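Ochratoxinase (Aspergillus niger, PDB 4C65) hydrolyses the amide bond of the mycotoxin ochratoxin A, releasing L-phenylalanine and ochratoxin alpha, as a zinc-dependent homooctameric amidohydrolase with carboxypeptidase activity. Local coordinates at residues Pro17-Pro22 with Ala361-Thr366; Ser84-His89 with Gly162-Met167; Leu194-Gly199 with Gln238-Ser243; Arg214-Asn217 with Ala221-Ser224; Gly418-Phe421 with Gly425-Pro428. All coordinates share one frame; numbering follows the deposited sequence.

Overall arrangement
Along the chain, interaction 1 joins the loop between strands 7-15 and 26-31 to helix 358-365, and interactions 2, 3 and 4 all fall within the 338 residues it spans; interaction 5 follows near the C-terminus, on strand 419-422 and the loop after it. Interactions 2 and 3 touch, Val166 packing on Leu194 of helix 185-198, with centres 19 Å apart. Interaction 4, in the loop between strand 203-206 and helix 225-237, lies along the chain between the two segments of interaction 3, and its Gln222 side chain comes within about 6 Å of that of the zinc ligand His245. Interactions 4 and 5 are the farthest pair, centres 45 Å apart. Interactions 2 to 4 probably belong to the barrel domain and adjoin subunit interfaces.

Interaction 1: Pro17-Pro22 with Ala361-Thr366; sequences PGDGEP and AIKAAT
Gly18 packs its backbone against the C-terminal part of helix 358-365, and Asp19 beside it reaches for Lys363. The close part is the backbone of Gly18. Its O lies 3.3 Å from Lys363 CA in a CA-H...O contact, and Lys363 CB and CG also border this oxygen. Gly18 CA faces Thr366 OG1 at 3.5 Å. That hydroxyl is turned between the backbone N and carbonyl carbon of Thr366 (chi1 61°), from where it donates a 2.6 Å bond to Ile362 O, approaching from above the carbonyl plane. With a phi of 113°, Gly18 takes a conformation suited to glycine, and its lack of a side chain lets the loop come close to the threonine. The outer part is looser and charged. Asp19 and Lys363 run side by side in the same direction, and Lys363 NZ meets Asp19 OD1 at 3.1 Å in a salt bridge. The ammonium sits well above the carboxylate plane, 58° out of it, and Asp19 is exposed. On the buried side, Ile362 and Thr366 also touch Met62 of strand 60-67. The loop after strand 7-15, probably of the smaller beta-sandwich domain, thus rests on helix 358-365, probably of the barrel, consistent with an amidohydrolase domain junction.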
loop_
_atom_site.group_PDB
_atom_site.type_symbol
_atom_site.label_atom_id
_atom_site.label_comp_id
_atom_site.label_asym_id
_atom_site.label_seq_id
_atom_site.Cartn_x
_atom_site.Cartn_y
_atom_site.Cartn_z
ATOM N N PRO A 17 -20.265 -0.299 54.899
ATOM C CA PRO A 17 -20.803 0.533 53.844
ATOM C C PRO A 17 -19.798 0.915 52.756
ATOM O O PRO A 17 -20.201 1.309 51.660
ATOM C CB PRO A 17 -21.317 1.759 54.601
ATOM C CG PRO A 17 -20.397 1.870 55.756
ATOM C CD PRO A 17 -20.127 0.444 56.156
ATOM N N GLY A 18 -18.506 0.828 53.056
ATOM C CA GLY A 18 -17.468 1.183 52.081
ATOM C C GLY A 18 -16.699 2.413 52.508
ATOM O O GLY A 18 -15.451 2.399 52.535
ATOM N N ASP A 19 -17.424 3.473 52.865
ATOM C CA ASP A 19 -16.816 4.654 53.458
ATOM C C ASP A 19 -17.622 5.036 54.684
ATOM O O ASP A 19 -18.625 5.704 54.575
ATOM C CB ASP A 19 -16.803 5.813 52.457
ATOM C CG ASP A 19 -16.072 7.045 52.981
ATOM O OD1 ASP A 19 -15.505 7.036 54.088
ATOM O OD2 ASP A 19 -16.030 8.051 52.261
ATOM N N GLY A 20 -17.206 4.598 55.858
ATOM C CA GLY A 20 -17.968 4.900 57.062
ATOM C C GLY A 20 -17.886 3.732 57.996
ATOM O O GLY A 20 -17.373 2.678 57.622
ATOM N N GLU A 21 -18.342 3.936 59.228
ATOM C CA GLU A 21 -18.266 2.897 60.240
ATOM C C GLU A 21 -19.239 1.771 59.906
ATOM O O GLU A 21 -20.368 2.031 59.535
ATOM C CB GLU A 21 -18.527 3.466 61.657
ATOM C CG GLU A 21 -17.334 4.186 62.300
ATOM C CD GLU A 21 -16.039 3.351 62.357
ATOM O OE1 GLU A 21 -15.959 2.401 63.166
ATOM O OE2 GLU A 21 -15.103 3.599 61.563
ATOM N N PRO A 22 -18.786 0.521 60.022
ATOM C CA PRO A 22 -19.684 -0.599 59.878
ATOM C C PRO A 22 -20.863 -0.545 60.855
ATOM O O PRO A 22 -20.739 -0.015 61.940
ATOM C CB PRO A 22 -18.812 -1.828 60.168
ATOM C CG PRO A 22 -17.472 -1.342 60.546
ATOM C CD PRO A 22 -17.399 0.109 60.265
ATOM N N ALA A 361 -8.459 -0.500 53.678
ATOM C CA ALA A 361 -8.201 -1.326 52.507
ATOM C C ALA A 361 -9.477 -1.560 51.716
ATOM O O ALA A 361 -9.492 -1.441 50.488
ATOM C CB ALA A 361 -7.590 -2.654 52.914
ATOM N N ILE A 362 -10.544 -1.866 52.431
ATOM C CA ILE A 362 -11.846 -2.064 51.805
ATOM C C ILE A 362 -12.357 -0.796 51.142
ATOM O O ILE A 362 -12.912 -0.854 50.055
ATOM C CB ILE A 362 -12.864 -2.630 52.812
ATOM C CG1 ILE A 362 -12.536 -4.115 53.069
ATOM C CG2 ILE A 362 -14.297 -2.482 52.299
ATOM C CD1 ILE A 362 -13.323 -4.754 54.189
ATOM N N LYS A 363 -12.121 0.349 51.776
ATOM C CA LYS A 363 -12.479 1.664 51.224
ATOM C C LYS A 363 -11.767 1.912 49.895
ATOM O O LYS A 363 -12.355 2.374 48.919
ATOM C CB LYS A 363 -12.092 2.743 52.226
ATOM C CG LYS A 363 -12.450 4.147 51.795
ATOM C CD LYS A 363 -11.813 5.246 52.617
ATOM C CE LYS A 363 -12.354 6.523 52.141
ATOM N NZ LYS A 363 -12.615 7.609 53.109
ATOM N N ALA A 364 -10.495 1.563 49.866
ATOM C CA ALA A 364 -9.680 1.700 48.658
ATOM C C ALA A 364 -10.137 0.754 47.533
ATOM O O ALA A 364 -9.884 1.034 46.359
ATOM C CB ALA A 364 -8.212 1.457 48.986
ATOM N N ALA A 365 -10.807 -0.339 47.881
ATOM C CA ALA A 365 -11.300 -1.267 46.872
ATOM C C ALA A 365 -12.783 -1.109 46.555
ATOM O O ALA A 365 -13.308 -1.798 45.681
ATOM C CB ALA A 365 -11.024 -2.685 47.302
ATOM N N THR A 366 -13.457 -0.209 47.261
ATOM C CA THR A 366 -14.873 0.005 47.066
ATOM C C THR A 366 -15.179 1.463 46.873
ATOM O O THR A 366 -15.289 1.927 45.749
ATOM C CB THR A 366 -15.696 -0.597 48.230
ATOM O OG1 THR A 366 -15.350 0.013 49.486
ATOM C CG2 THR A 366 -15.456 -2.069 48.323
#

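Interaction 2: Ser84-His89 with Gly162-Met167; sequences SGLATH and GSYGVM
Leu86 and the pair Ser163-Tyr164 bring together the ends of two helices of the amidohydrolase TIM-barrel part of the chain, with no hydrogen bond across the contact. Van der Waals packing centres on Leu86, whose CG is anti to the backbone N (chi1 -177°), which places CD1 beside Ser163 and the Tyr164 ring. CD1 lies 3.4 Å from Ser163 OG and, as the apolar pair, 4.2 Å from Tyr164 CE2, meeting the ring obliquely. Ser163 CB covers one face of that same ring, 3.9 Å above its centre, so the serine lies against both the leucine and the tyrosine. The Tyr164 hydroxyl packs on the helix backbone, its OH 3.1 Å from Leu86 CA. Gly85 O and Leu86 N are each 3.4 Å from Tyr164 OH, close but not bonded, because the angles are poor. Hydrogen bonding is instead local to the 84-89 segment, where Ser84 O accepts Thr88 N and, at 2.8 Å, Thr88 OG1 from opposite faces of its plane. This double grip closes the last turn of helix 83-87. Subunit interfaces are near, Leu86 touching Pro156 of a neighbouring subunit. The contact joins the C-terminal ends of helices 83-87 and 157-164; Tyr164 also packs on strand 179-181, and Thr88 meets helix 90-106.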
loop_
_atom_site.group_PDB
_atom_site.type_symbol
_atom_site.label_atom_id
_atom_site.label_comp_id
_atom_site.label_asym_id
_atom_site.label_seq_id
_atom_site.Cartn_x
_atom_site.Cartn_y
_atom_site.Cartn_z
ATOM N N SER A 84 2.912 -11.937 22.519
ATOM C CA SER A 84 1.698 -12.745 22.556
ATOM C C SER A 84 0.480 -11.882 22.342
ATOM O O SER A 84 -0.520 -12.332 21.807
ATOM C CB SER A 84 1.583 -13.562 23.858
ATOM O OG SER A 84 1.492 -12.733 24.991
ATOM N N GLY A 85 0.560 -10.631 22.737
ATOM C CA GLY A 85 -0.555 -9.698 22.531
ATOM C C GLY A 85 -0.815 -9.508 21.053
ATOM O O GLY A 85 -1.957 -9.366 20.641
ATOM N N LEU A 86 0.257 -9.476 20.261
ATOM C CA LEU A 86 0.155 -9.286 18.820
ATOM C C LEU A 86 -0.225 -10.589 18.135
ATOM O O LEU A 86 -1.062 -10.598 17.243
ATOM C CB LEU A 86 1.468 -8.757 18.261
ATOM C CG LEU A 86 1.534 -8.426 16.777
ATOM C CD1 LEU A 86 2.497 -7.282 16.529
ATOM C CD2 LEU A 86 1.936 -9.615 15.923
ATOM N N ALA A 87 0.401 -11.677 18.565
ATOM C CA ALA A 87 0.272 -12.937 17.887
ATOM C C ALA A 87 -1.043 -13.670 18.212
ATOM O O ALA A 87 -1.558 -14.385 17.367
ATOM C CB ALA A 87 1.455 -13.813 18.218
ATOM N N THR A 88 -1.583 -13.477 19.413
ATOM C CA THR A 88 -2.800 -14.156 19.832
ATOM C C THR A 88 -3.987 -13.602 19.081
ATOM O O THR A 88 -4.266 -12.406 19.100
ATOM C CB THR A 88 -3.045 -14.040 21.344
ATOM O OG1 THR A 88 -1.982 -14.661 22.067
ATOM C CG2 THR A 88 -4.330 -14.707 21.739
ATOM N N HIS A 89 -4.702 -14.510 18.415
ATOM C CA HIS A 89 -5.897 -14.141 17.721
ATOM C C HIS A 89 -6.948 -13.646 18.745
ATOM O O HIS A 89 -7.180 -14.293 19.746
ATOM C CB HIS A 89 -6.438 -15.312 16.930
ATOM C CG HIS A 89 -7.457 -14.916 15.929
ATOM N ND1 HIS A 89 -8.745 -14.593 16.279
ATOM C CD2 HIS A 89 -7.382 -14.769 14.587
ATOM C CE1 HIS A 89 -9.428 -14.283 15.195
ATOM N NE2 HIS A 89 -8.620 -14.370 14.156
ATOM N N GLY A 162 2.729 -1.288 12.141
ATOM C CA GLY A 162 1.709 -1.756 11.214
ATOM C C GLY A 162 0.509 -2.292 11.957
ATOM O O GLY A 162 -0.616 -2.044 11.559
ATOM N N SER A 163 0.753 -3.029 13.033
ATOM C CA SER A 163 -0.318 -3.521 13.889
ATOM C C SER A 163 -1.003 -2.422 14.725
ATOM O O SER A 163 -2.217 -2.367 14.788
ATOM C CB SER A 163 0.197 -4.597 14.834
ATOM O OG SER A 163 0.472 -5.809 14.156
ATOM N N TYR A 164 -0.238 -1.553 15.371
ATOM C CA TYR A 164 -0.790 -0.700 16.420
ATOM C C TYR A 164 -0.705 0.783 16.192
ATOM O O TYR A 164 -1.163 1.548 17.023
ATOM C CB TYR A 164 -0.108 -1.037 17.736
ATOM C CG TYR A 164 -0.287 -2.467 18.163
ATOM C CD1 TYR A 164 -1.505 -3.092 18.063
ATOM C CD2 TYR A 164 0.763 -3.190 18.705
ATOM C CE1 TYR A 164 -1.680 -4.405 18.490
ATOM C CE2 TYR A 164 0.612 -4.515 19.117
ATOM C CZ TYR A 164 -0.616 -5.111 19.021
ATOM O OH TYR A 164 -0.805 -6.412 19.416
ATOM N N GLY A 165 -0.101 1.201 15.090
ATOM C CA GLY A 165 0.052 2.617 14.783
ATOM C C GLY A 165 -1.275 3.210 14.384
ATOM O O GLY A 165 -2.233 2.479 14.126
ATOM N N VAL A 166 -1.314 4.530 14.292
ATOM C CA VAL A 166 -2.543 5.256 13.971
ATOM C C VAL A 166 -2.501 5.847 12.565
ATOM O O VAL A 166 -3.366 6.647 12.202
ATOM C CB VAL A 166 -2.859 6.367 15.006
ATOM C CG1 VAL A 166 -2.929 5.781 16.408
ATOM C CG2 VAL A 166 -1.843 7.518 14.944
ATOM N N MET A 167 -1.479 5.480 11.800
ATOM C CA MET A 167 -1.423 5.777 10.364
ATOM C C MET A 167 -1.866 4.517 9.597
ATOM O O MET A 167 -1.987 3.423 10.189
ATOM C CB MET A 167 0.014 6.145 9.949
ATOM C CG MET A 167 0.994 4.947 9.919
ATOM S SD MET A 167 1.474 4.273 11.554
ATOM C CE MET A 167 2.558 5.582 12.121
#

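Interaction 3: Leu194-Gly199 with Gln238-Ser243; sequences LQIRRG and QNRIVS
The Arg240 guanidinium has Ile196 over one face and Gln238 O at its edge. Ile196 CD1 comes within 3.4 Å of Arg240 NE, while CG2 of the same isoleucine lies 4.3 Å above the plane, offset toward the rim. Near the plane, Gly199 O stands at the edge, 4.4 Å from Arg240 NH2, too far to bond. In the amidohydrolase barrel this packs the end of helix 185-198, ahead of strand 203-206, against the turn that leads from helix 225-237 into strand 242-246. Both helices finish in Schellman motifs, with Gly199 and Asn239 at their positive-phi positions. Ile196 and Arg240 come from opposite directions. The bend of the arginine at chi2 (65°) brings NH1 back to the carbonyl of Gln238; Arg240 NH2 also bonds Ala200 O, so that bonds at its edge fix the guanidinium, with the isoleucine packed on one face. Ile196 CD1 further touches Gln238 CB at 4.2 Å. The amide of Gln238 leads elsewhere, its NE2 donating to Ala221 O of a neighbouring subunit. Arg240 NH1 donates to Gln238 O over 2.7 Å, an almost straight bond of 166° that lies in the plane of both the carbonyl and the guanidinium.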
loop_
_atom_site.group_PDB
_atom_site.type_symbol
_atom_site.label_atom_id
_atom_site.label_comp_id
_atom_site.label_asym_id
_atom_site.label_seq_id
_atom_site.Cartn_x
_atom_site.Cartn_y
_atom_site.Cartn_z
ATOM N N LEU A 194 -9.423 6.921 18.882
ATOM C CA LEU A 194 -9.660 5.533 18.511
ATOM C C LEU A 194 -10.074 4.674 19.710
ATOM O O LEU A 194 -10.805 3.694 19.555
ATOM C CB LEU A 194 -8.428 4.937 17.868
ATOM C CG LEU A 194 -8.115 5.334 16.426
ATOM C CD1 LEU A 194 -6.690 4.934 16.087
ATOM C CD2 LEU A 194 -9.071 4.673 15.454
ATOM N N GLN A 195 -9.644 5.029 20.918
ATOM C CA GLN A 195 -10.091 4.269 22.087
ATOM C C GLN A 195 -11.512 4.653 22.441
ATOM O O GLN A 195 -12.350 3.783 22.711
ATOM C CB GLN A 195 -9.164 4.485 23.282
ATOM C CG GLN A 195 -7.692 4.274 22.985
ATOM C CD GLN A 195 -7.434 3.209 21.933
ATOM O OE1 GLN A 195 -7.922 2.083 22.029
ATOM N NE2 GLN A 195 -6.576 3.544 20.957
ATOM N N ILE A 196 -11.808 5.949 22.436
ATOM C CA ILE A 196 -13.189 6.400 22.683
ATOM C C ILE A 196 -14.119 5.716 21.677
ATOM O O ILE A 196 -15.218 5.298 22.031
ATOM C CB ILE A 196 -13.345 7.914 22.528
ATOM C CG1 ILE A 196 -12.464 8.668 23.532
ATOM C CG2 ILE A 196 -14.793 8.314 22.692
ATOM C CD1 ILE A 196 -12.894 8.510 24.974
ATOM N N ARG A 197 -13.659 5.622 20.429
ATOM C CA ARG A 197 -14.411 4.949 19.362
ATOM C C ARG A 197 -14.898 3.556 19.756
ATOM O O ARG A 197 -16.034 3.205 19.443
ATOM C CB ARG A 197 -13.591 4.831 18.099
ATOM C CG ARG A 197 -14.390 4.470 16.860
ATOM C CD ARG A 197 -13.484 4.470 15.651
ATOM N NE ARG A 197 -14.258 4.368 14.442
ATOM C CZ ARG A 197 -14.840 3.269 13.994
ATOM N NH1 ARG A 197 -14.646 2.095 14.568
ATOM N NH2 ARG A 197 -15.580 3.355 12.927
ATOM N N ARG A 198 -14.043 2.796 20.461
ATOM C CA ARG A 198 -14.378 1.413 20.904
ATOM C C ARG A 198 -15.204 1.427 22.176
ATOM O O ARG A 198 -15.694 0.399 22.601
ATOM C CB ARG A 198 -13.132 0.436 20.961
ATOM C CG ARG A 198 -11.890 1.141 20.591
ATOM C CD ARG A 198 -10.661 0.328 20.567
ATOM N NE ARG A 198 -10.562 -0.994 21.141
ATOM C CZ ARG A 198 -9.400 -1.531 21.483
ATOM N NH1 ARG A 198 -8.262 -0.854 21.328
ATOM N NH2 ARG A 198 -9.342 -2.749 21.974
ATOM N N GLY A 199 -15.437 2.599 22.761
ATOM C CA GLY A 199 -16.216 2.701 23.995
ATOM C C GLY A 199 -15.393 2.866 25.259
ATOM O O GLY A 199 -15.901 2.667 26.364
ATOM N N GLN A 238 -14.384 14.337 26.184
ATOM C CA GLN A 238 -15.397 13.327 26.219
ATOM C C GLN A 238 -15.621 12.809 27.651
ATOM O O GLN A 238 -16.175 11.727 27.853
ATOM C CB GLN A 238 -15.032 12.163 25.270
ATOM C CG GLN A 238 -14.745 12.575 23.832
ATOM C CD GLN A 238 -15.888 13.352 23.226
ATOM O OE1 GLN A 238 -17.056 12.990 23.379
ATOM N NE2 GLN A 238 -15.562 14.389 22.501
ATOM N N ASN A 239 -15.219 13.597 28.642
ATOM C CA ASN A 239 -15.421 13.249 30.043
ATOM C C ASN A 239 -14.728 11.983 30.486
ATOM O O ASN A 239 -15.274 11.203 31.289
ATOM C CB ASN A 239 -16.915 13.204 30.397
ATOM C CG ASN A 239 -17.367 14.455 31.131
ATOM O OD1 ASN A 239 -16.849 15.542 30.912
ATOM N ND2 ASN A 239 -18.382 14.313 31.938
ATOM N N ARG A 240 -13.518 11.770 29.959
ATOM C CA ARG A 240 -12.655 10.715 30.461
ATOM C C ARG A 240 -11.476 11.382 31.211
ATOM O O ARG A 240 -11.062 12.479 30.877
ATOM C CB ARG A 240 -12.115 9.873 29.348
ATOM C CG ARG A 240 -13.004 8.731 28.923
ATOM C CD ARG A 240 -14.318 9.184 28.318
ATOM N NE ARG A 240 -14.956 8.063 27.649
ATOM C CZ ARG A 240 -16.116 8.108 27.001
ATOM N NH1 ARG A 240 -16.824 9.222 26.928
ATOM N NH2 ARG A 240 -16.543 7.012 26.404
ATOM N N ILE A 241 -10.936 10.669 32.189
ATOM C CA ILE A 241 -9.664 11.021 32.754
ATOM C C ILE A 241 -8.575 10.056 32.238
ATOM O O ILE A 241 -8.877 9.050 31.585
ATOM C CB ILE A 241 -9.705 10.987 34.269
ATOM C CG1 ILE A 241 -10.053 9.584 34.764
ATOM C CG2 ILE A 241 -10.682 12.042 34.779
ATOM C CD1 ILE A 241 -9.603 9.322 36.178
ATOM N N VAL A 242 -7.316 10.434 32.462
ATOM C CA VAL A 242 -6.206 9.664 31.971
ATOM C C VAL A 242 -5.525 9.040 33.154
ATOM O O VAL A 242 -5.293 9.684 34.178
ATOM C CB VAL A 242 -5.205 10.539 31.206
ATOM C CG1 VAL A 242 -3.955 9.751 30.875
ATOM C CG2 VAL A 242 -5.836 11.109 29.957
ATOM N N SER A 243 -5.213 7.768 33.003
ATOM C CA SER A 243 -4.414 7.052 33.952
ATOM C C SER A 243 -3.046 6.892 33.341
ATOM O O SER A 243 -2.917 6.490 32.179
ATOM C CB SER A 243 -5.025 5.668 34.214
ATOM O OG SER A 243 -4.172 4.881 35.034
#

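Interaction 4: Arg214-Asn217 with Ala221-Ser224; sequences RDDN and AQFS
Gln222 and Asp216, which bury the most surface here, meet through one hydrogen bond. Gln222 NE2 donates to Asp216 OD2 over 3.0 Å at 154°. The acceptor is met on its anti side, 27° out of the carboxylate plane, whereas the oxygen lies nearly in the plane of the amide. The two side chains cross at about a right angle. With CG between its backbone N and carbonyl carbon (chi1 56°), Asp216 has its carboxylate turned to where OD2 faces Gln222 NE2, and the glutamine, extended beyond CG, reaches across to it; NE2 also lies 3.5 Å from Asp216 CB. A second partner of the amide is water 1, which accepts from Gln222 NE2 at 3.0 Å and also from Asn217 N at 3.0 Å, so the water bridges the glutamine to the backbone next to the aspartate. The other oxygens are used too: Asp216 OD1 accepts from Gly210 N and Gln222 OE1 from His149 N. Both ends of the buried amide are bonded, which should fix its rotation. Gln222 also packs on Gln238 of a neighbouring subunit. The arrangement is a buried polar cross-link within the long loop between strand 203-206 and helix 225-237 of the barrel, with the Gln222 side chain about 6 Å from that of the zinc ligand His245.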
loop_
_atom_site.group_PDB
_atom_site.type_symbol
_atom_site.label_atom_id
_atom_site.label_comp_id
_atom_site.label_asym_id
_atom_site.label_seq_id
_atom_site.Cartn_x
_atom_site.Cartn_y
_atom_site.Cartn_z
ATOM N N ARG A 214 15.039 -3.384 31.205
ATOM C CA ARG A 214 15.670 -4.122 30.127
ATOM C C ARG A 214 15.766 -3.334 28.802
ATOM O O ARG A 214 16.859 -3.166 28.241
ATOM C CB ARG A 214 14.892 -5.447 29.905
ATOM C CG ARG A 214 14.437 -6.332 31.082
ATOM C CD ARG A 214 15.467 -6.449 32.205
ATOM N NE ARG A 214 16.839 -6.560 31.738
ATOM C CZ ARG A 214 17.431 -7.612 31.176
ATOM N NH1 ARG A 214 16.787 -8.749 30.977
ATOM N NH2 ARG A 214 18.709 -7.517 30.819
ATOM N N ASP A 215 14.628 -2.856 28.310
ATOM C CA ASP A 215 14.569 -2.106 27.046
ATOM C C ASP A 215 14.459 -0.616 27.315
ATOM O O ASP A 215 15.389 0.141 27.090
ATOM C CB ASP A 215 13.373 -2.564 26.212
ATOM C CG ASP A 215 13.525 -3.982 25.708
ATOM O OD1 ASP A 215 14.523 -4.264 25.026
ATOM O OD2 ASP A 215 12.642 -4.809 25.999
ATOM N N ASP A 216 13.298 -0.195 27.786
ATOM C CA ASP A 216 13.097 1.163 28.273
ATOM C C ASP A 216 13.367 1.215 29.768
ATOM O O ASP A 216 13.440 0.191 30.448
ATOM C CB ASP A 216 11.685 1.669 27.943
ATOM C CG ASP A 216 10.589 0.779 28.484
ATOM O OD1 ASP A 216 10.875 -0.261 29.094
ATOM O OD2 ASP A 216 9.412 1.131 28.306
ATOM N N ASN A 217 13.508 2.428 30.273
ATOM C CA ASN A 217 13.983 2.645 31.625
ATOM C C ASN A 217 12.874 3.248 32.484
ATOM O O ASN A 217 12.339 4.293 32.147
ATOM C CB ASN A 217 15.194 3.570 31.577
ATOM C CG ASN A 217 15.925 3.656 32.902
ATOM O OD1 ASN A 217 15.321 3.727 33.959
ATOM N ND2 ASN A 217 17.233 3.707 32.835
ATOM N N ALA A 221 11.001 9.506 31.779
ATOM C CA ALA A 221 9.647 9.852 31.383
ATOM C C ALA A 221 9.425 9.421 29.953
ATOM O O ALA A 221 10.380 9.245 29.207
ATOM C CB ALA A 221 9.430 11.360 31.512
ATOM N N GLN A 222 8.164 9.222 29.585
ATOM C CA GLN A 222 7.789 8.837 28.210
ATOM C C GLN A 222 6.650 9.700 27.710
ATOM O O GLN A 222 5.791 10.108 28.499
ATOM C CB GLN A 222 7.397 7.370 28.146
ATOM C CG GLN A 222 8.578 6.429 28.191
ATOM C CD GLN A 222 8.193 4.994 27.964
ATOM O OE1 GLN A 222 7.035 4.657 27.695
ATOM N NE2 GLN A 222 9.161 4.123 28.135
ATOM N N PHE A 223 6.654 9.942 26.392
ATOM C CA PHE A 223 5.882 11.014 25.740
ATOM C C PHE A 223 6.460 12.370 26.146
ATOM O O PHE A 223 7.035 12.514 27.208
ATOM C CB PHE A 223 4.385 10.957 26.087
ATOM C CG PHE A 223 3.604 9.929 25.299
ATOM C CD1 PHE A 223 3.518 10.017 23.922
ATOM C CD2 PHE A 223 2.894 8.919 25.948
ATOM C CE1 PHE A 223 2.770 9.101 23.206
ATOM C CE2 PHE A 223 2.160 7.997 25.233
ATOM C CZ PHE A 223 2.109 8.088 23.870
ATOM N N SER A 224 6.308 13.357 25.276
ATOM C CA SER A 224 6.635 14.724 25.589
ATOM C C SER A 224 5.516 15.300 26.442
ATOM O O SER A 224 4.392 14.850 26.347
ATOM C CB SER A 224 6.751 15.548 24.303
ATOM O OG SER A 224 5.509 15.656 23.649
HETATM O O HOH W 1 11.909 4.763 29.199
#

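Interaction 5: Gly418-Phe421 with Gly425-Pro428; sequences GKLF and GIGP
Phe421 O is gripped by two waters, each of which links it to a carbonyl of the 425-428 segment. Water 2 donates to Phe421 O and to Pro428 O, both at 2.8 Å. Water 3 lies 2.9 Å from both Phe421 O and Gly427 O. The waters lie between carbonyl oxygens that have no proton to give one another; Phe421 O and Gly427 O themselves stay 4.1 Å apart. Pro428 O has a further donor in Trp102 NE1. The setting is the edge of the mixed sheet, where strands 411-416 and 419-422 form an antiparallel hairpin, probably of the smaller beta-sandwich domain of this amidohydrolase. The chain turns a corner at Phe421, and the segment 425-428 folds back alongside on the way to the C-terminus. Leu420 N, for its part, is bonded to Glu431 OE2, a residue farther along that same C-terminal stretch of chain. Beside the water-bridged side lies an apolar one, where Leu420 and Ile426 cross at about a right angle. The leucine points toward the 425-428 segment, and Ile426 CD1 approaches its branched end; the modelled separation there is too short to be trusted in detail. On the other branch, Ile426 CG2 lies 4.1 Å from Phe421 O, placing the methyl next to the water-bound carbonyl. Leu420 also packs on Trp415 of strand 411-416, while Pro428 meets Pro428 of a neighbouring subunit.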
loop_
_atom_site.group_PDB
_atom_site.type_symbol
_atom_site.label_atom_id
_atom_site.label_comp_id
_atom_site.label_asym_id
_atom_site.label_seq_id
_atom_site.Cartn_x
_atom_site.Cartn_y
_atom_site.Cartn_z
ATOM N N GLY A 418 -28.322 -4.918 40.994
ATOM C CA GLY A 418 -29.519 -5.494 41.604
ATOM C C GLY A 418 -29.839 -6.928 41.210
ATOM O O GLY A 418 -30.732 -7.536 41.760
ATOM N N LYS A 419 -29.079 -7.479 40.278
ATOM C CA LYS A 419 -29.276 -8.843 39.807
ATOM C C LYS A 419 -28.322 -9.805 40.507
ATOM O O LYS A 419 -27.136 -9.536 40.641
ATOM C CB LYS A 419 -29.064 -8.896 38.294
ATOM C CG LYS A 419 -29.335 -10.268 37.730
ATOM C CD LYS A 419 -29.392 -10.317 36.215
ATOM C CE LYS A 419 -29.411 -11.784 35.798
ATOM N NZ LYS A 419 -29.337 -11.934 34.325
ATOM N N LEU A 420 -28.847 -10.934 40.941
ATOM C CA LEU A 420 -28.068 -11.896 41.695
ATOM C C LEU A 420 -27.344 -12.823 40.721
ATOM O O LEU A 420 -27.978 -13.581 39.990
ATOM C CB LEU A 420 -29.002 -12.689 42.603
ATOM C CG LEU A 420 -28.489 -13.468 43.808
ATOM C CD1 LEU A 420 -27.616 -12.632 44.710
ATOM C CD2 LEU A 420 -29.646 -14.051 44.612
ATOM N N PHE A 421 -26.012 -12.744 40.709
ATOM C CA PHE A 421 -25.158 -13.583 39.834
ATOM C C PHE A 421 -24.496 -14.749 40.571
ATOM O O PHE A 421 -24.050 -15.714 39.935
ATOM C CB PHE A 421 -24.107 -12.732 39.124
ATOM C CG PHE A 421 -24.676 -11.891 38.001
ATOM C CD1 PHE A 421 -24.920 -12.443 36.750
ATOM C CD2 PHE A 421 -25.016 -10.559 38.220
ATOM C CE1 PHE A 421 -25.464 -11.688 35.734
ATOM C CE2 PHE A 421 -25.537 -9.788 37.199
ATOM C CZ PHE A 421 -25.770 -10.361 35.955
ATOM N N GLY A 425 -28.671 -21.721 45.426
ATOM C CA GLY A 425 -29.661 -22.041 44.425
ATOM C C GLY A 425 -29.483 -21.382 43.063
ATOM O O GLY A 425 -30.230 -21.697 42.135
ATOM N N ILE A 426 -28.484 -20.518 42.897
ATOM C CA ILE A 426 -28.314 -19.793 41.643
ATOM C C ILE A 426 -27.233 -20.414 40.765
ATOM O O ILE A 426 -26.111 -20.613 41.200
ATOM C CB ILE A 426 -28.030 -18.321 41.916
ATOM C CG1 ILE A 426 -29.351 -17.728 42.367
ATOM C CG2 ILE A 426 -27.605 -17.556 40.688
ATOM C CD1 ILE A 426 -29.254 -16.574 43.273
ATOM N N GLY A 427 -27.588 -20.678 39.507
ATOM C CA GLY A 427 -26.712 -21.330 38.573
ATOM C C GLY A 427 -25.529 -20.462 38.145
ATOM O O GLY A 427 -25.420 -19.297 38.522
ATOM N N PRO A 428 -24.630 -21.048 37.355
ATOM C CA PRO A 428 -23.398 -20.403 36.972
ATOM C C PRO A 428 -23.574 -19.077 36.262
ATOM O O PRO A 428 -22.714 -18.191 36.396
ATOM C CB PRO A 428 -22.724 -21.410 36.035
ATOM C CG PRO A 428 -23.653 -22.527 35.845
ATOM C CD PRO A 428 -24.813 -22.377 36.757
HETATM O O HOH W 2 -22.888 -15.593 37.367
HETATM O O HOH W 3 -23.076 -18.447 40.044
#